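Side-chain contact in CurM Sulfotransferase (Moorea producta, PDB 4GBM), which probably transfers a sulfo group from the cofactor PAPS to a hydroxyl of the polyketide intermediate in the curacin biosynthetic pathway: residues N203-L208 against A303-Y308. The protein carries 2 engineered substitutions. Sequence-based numbering, arbitrary orientation. Where two conformers were deposited one is given.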
ATOM      1  N   ASN A 203      11.679  -6.031   7.390  1.00  8.73           N
ATOM      2  CA  ASN A 203      12.270  -5.152   6.377  1.00  8.77           C
ATOM      3  C   ASN A 203      11.891  -3.687   6.623  1.00  8.61           C
ATOM      4  O   ASN A 203      12.734  -2.799   6.522  1.00  9.31           O
ATOM      5  CB  ASN A 203      11.860  -5.560   4.956  1.00  8.68           C
ATOM      6  CG  ASN A 203      12.534  -6.848   4.473  1.00 10.68           C
ATOM      7  OD1 ASN A 203      12.087  -7.447   3.483  1.00 14.65           O
ATOM      8  ND2 ASN A 203      13.588  -7.279   5.153  1.00  9.49           N
ATOM      9  N   ILE A 204      10.624  -3.440   6.950  1.00  8.38           N
ATOM     10  CA  ILE A 204      10.180  -2.074   7.250  1.00  8.21           C
ATOM     11  C   ILE A 204      10.864  -1.535   8.505  1.00  8.47           C
ATOM     12  O   ILE A 204      11.369  -0.409   8.511  1.00  8.63           O
ATOM     13  CB  ILE A 204       8.657  -1.973   7.402  1.00  7.90           C
ATOM     14  CG1 ILE A 204       7.968  -2.320   6.081  1.00  8.00           C
ATOM     15  CG2 ILE A 204       8.272  -0.539   7.794  1.00  7.89           C
ATOM     16  CD1 ILE A 204       6.491  -2.658   6.225  1.00  7.53           C
ATOM     17  N   LEU A 205      10.887  -2.342   9.563  1.00  8.94           N
ATOM     18  CA  LEU A 205      11.561  -1.950  10.800  1.00  8.92           C
ATOM     19  C   LEU A 205      13.020  -1.586  10.554  1.00  9.72           C
ATOM     20  O   LEU A 205      13.498  -0.545  11.040  1.00 10.51           O
ATOM     21  CB  LEU A 205      11.447  -3.061  11.848  1.00  9.07           C
ATOM     22  CG  LEU A 205      10.035  -3.246  12.415  1.00 10.94           C
ATOM     23  CD1 LEU A 205       9.894  -4.602  13.103  1.00 12.37           C
ATOM     24  CD2 LEU A 205       9.717  -2.110  13.375  1.00 11.78           C
ATOM     25  N   ASN A 206      13.724  -2.433   9.804  1.00  9.36           N
ATOM     26  CA  ASN A 206      15.128  -2.178   9.468  1.00  9.76           C
ATOM     27  C   ASN A 206      15.312  -0.885   8.678  1.00 10.40           C
ATOM     28  O   ASN A 206      16.209  -0.095   8.968  1.00 12.13           O
ATOM     29  CB  ASN A 206      15.725  -3.356   8.690  1.00  9.88           C
ATOM     30  CG  ASN A 206      15.904  -4.604   9.546  1.00 11.95           C
ATOM     31  OD1 ASN A 206      15.791  -4.560  10.768  1.00 15.54           O
ATOM     32  ND2 ASN A 206      16.179  -5.728   8.894  1.00 13.10           N
ATOM     33  N   PHE A 207      14.463  -0.686   7.674  1.00  9.43           N
ATOM     34  CA  PHE A 207      14.521   0.493   6.821  1.00  9.47           C
ATOM     35  C   PHE A 207      14.249   1.777   7.613  1.00  9.54           C
ATOM     36  O   PHE A 207      15.017   2.745   7.548  1.00 10.42           O
ATOM     37  CB  PHE A 207      13.520   0.311   5.676  1.00  9.10           C
ATOM     38  CG  PHE A 207      13.285   1.535   4.850  1.00  9.12           C
ATOM     39  CD1 PHE A 207      14.266   2.010   3.975  1.00  9.49           C
ATOM     40  CD2 PHE A 207      12.059   2.186   4.907  1.00 10.35           C
ATOM     41  CE1 PHE A 207      14.042   3.137   3.191  1.00 11.05           C
ATOM     42  CE2 PHE A 207      11.820   3.320   4.126  1.00 10.62           C
ATOM     43  CZ  PHE A 207      12.816   3.794   3.264  1.00 10.74           C
ATOM     44  N   LEU A 208      13.173   1.760   8.389  1.00  9.27           N
ATOM     45  CA  LEU A 208      12.770   2.950   9.131  1.00  9.62           C
ATOM     46  C   LEU A 208      13.713   3.291  10.275  1.00 10.16           C
ATOM     47  O   LEU A 208      13.796   4.458  10.683  1.00 10.46           O
ATOM     48  CB  LEU A 208      11.329   2.817   9.629  1.00  9.02           C
ATOM     49  CG  LEU A 208      10.245   2.789   8.545  1.00  9.88           C
ATOM     50  CD1 LEU A 208       8.891   2.670   9.203  1.00 11.56           C
ATOM     51  CD2 LEU A 208      10.291   4.027   7.650  1.00 11.53           C
ATOM     52  N   ALA A 303       6.384  -9.646  16.754  1.00 10.63           N
ATOM     53  CA  ALA A 303       5.081  -9.314  17.342  1.00 11.69           C
ATOM     54  C   ALA A 303       5.253  -8.549  18.651  1.00 13.30           C
ATOM     55  O   ALA A 303       4.528  -7.584  18.908  1.00 13.64           O
ATOM     56  CB  ALA A 303       4.242 -10.577  17.550  1.00 12.87           C
ATOM     57  N   SER A 304       6.220  -8.981  19.462  1.00 14.40           N
ATOM     58  CA  SER A 304       6.523  -8.321  20.732  0.50 16.24           C
ATOM     59  C   SER A 304       7.003  -6.891  20.509  1.00 15.65           C
ATOM     60  O   SER A 304       6.571  -5.963  21.210  1.00 16.71           O
ATOM     61  CB  SER A 304       7.565  -9.116  21.521  0.50 16.95           C
ATOM     62  OG  SER A 304       7.038 -10.361  21.938  0.50 20.01           O
ATOM     63  N   GLN A 305       7.881  -6.707  19.524  1.00 15.80           N
ATOM     64  CA  GLN A 305       8.385  -5.366  19.218  1.00 16.28           C
ATOM     65  C   GLN A 305       7.251  -4.440  18.801  1.00 15.47           C
ATOM     66  O   GLN A 305       7.271  -3.244  19.113  1.00 16.37           O
ATOM     67  CB  GLN A 305       9.473  -5.379  18.142  1.00 15.21           C
ATOM     68  CG  GLN A 305      10.169  -4.024  18.036  1.00 20.06           C
ATOM     69  CD  GLN A 305      11.241  -3.943  16.968  1.00 21.78           C
ATOM     70  OE1 GLN A 305      11.751  -4.960  16.489  1.00 25.22           O
ATOM     71  NE2 GLN A 305      11.606  -2.718  16.604  1.00 22.82           N
ATOM     72  N   LEU A 306       6.262  -5.007  18.114  1.00 13.97           N
ATOM     73  CA  LEU A 306       5.091  -4.261  17.662  1.00 13.72           C
ATOM     74  C   LEU A 306       3.962  -4.210  18.692  1.00 14.42           C
ATOM     75  O   LEU A 306       2.883  -3.706  18.393  1.00 14.93           O
ATOM     76  CB  LEU A 306       4.571  -4.844  16.344  1.00 12.78           C
ATOM     77  CG  LEU A 306       5.505  -4.725  15.137  1.00 12.63           C
ATOM     78  CD1 LEU A 306       4.918  -5.463  13.937  1.00 13.70           C
ATOM     79  CD2 LEU A 306       5.774  -3.259  14.773  1.00 13.26           C
ATOM     80  N   SER A 307       4.216  -4.739  19.889  1.00 14.92           N
ATOM     81  CA  SER A 307       3.241  -4.724  20.992  1.00 16.82           C
ATOM     82  C   SER A 307       1.948  -5.503  20.725  1.00 15.63           C
ATOM     83  O   SER A 307       0.890  -5.139  21.243  1.00 18.50           O
ATOM     84  CB  SER A 307       2.907  -3.281  21.411  1.00 17.92           C
ATOM     85  OG  SER A 307       4.061  -2.613  21.886  1.00 23.98           O
ATOM     86  N   TYR A 308       2.026  -6.565  19.925  1.00 13.93           N
ATOM     87  CA  TYR A 308       0.883  -7.454  19.740  1.00 14.10           C
ATOM     88  C   TYR A 308       0.925  -8.630  20.716  1.00 16.55           C
ATOM     89  O   TYR A 308       1.976  -9.245  20.906  1.00 18.63           O
ATOM     90  CB  TYR A 308       0.830  -7.986  18.304  1.00 12.44           C
ATOM     91  CG  TYR A 308       0.271  -7.006  17.299  1.00 11.02           C
ATOM     92  CD1 TYR A 308      -1.038  -6.536  17.408  1.00 11.08           C
ATOM     93  CD2 TYR A 308       1.051  -6.546  16.240  1.00 10.93           C
ATOM     94  CE1 TYR A 308      -1.557  -5.640  16.488  1.00  9.23           C
ATOM     95  CE2 TYR A 308       0.540  -5.649  15.314  1.00  9.04           C
ATOM     96  CZ  TYR A 308      -0.762  -5.204  15.440  1.00  8.83           C
ATOM     97  OH  TYR A 308      -1.267  -4.319  14.519  1.00  8.87           O
TER
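The flat side-chain amide of Gln305 lays one face over the two methyl groups of Leu205. Leu205 CD2 sits under the nitrogen, 3.8 Å from Gln305 NE2. Leu205 CD1 sits under the oxygen, 3.9 Å from Gln305 OE1. The line joining the two methyls runs nearly parallel to the line from OE1 to NE2, so the leucine fork matches the amide end. Neither segment packs against the other face, and no hydrogen bond crosses at the amide edges. The contact is van der Waals only. The two side chains approach from opposite directions. Gln305 spans the gap because CG is anti to the backbone N (chi1 -169°) and the chain beyond it is extended.

Leu205 CD2 also meets Leu306 CD2 at 4.3 Å. Leu306 is buried and also packs on Trp197 and Tyr161, and touches Asn201. Tyr161, on strand 158-163 of the parallel sheet, is touched by Leu205 as well. Gln305 is exposed, so this amide-methyl contact lies at the solvent side. A hexaethylene glycol, probably from the crystallisation liquor, lies beside Leu205 and is hydrogen-bonded through one oxygen to Ser307 OG and Gln305 O.

The contact joins helix 189-208 to the C-terminal end of helix 297-305, over the parallel sheet of the P-loop-like sulfotransferase fold. Helix 297-305 closes with a Schellman motif: Ser307 has positive phi (63°), Tyr308 N bonds Ala303 O at 2.9 Å, and Ser307 N bonds Ser304 O at 3.0 Å.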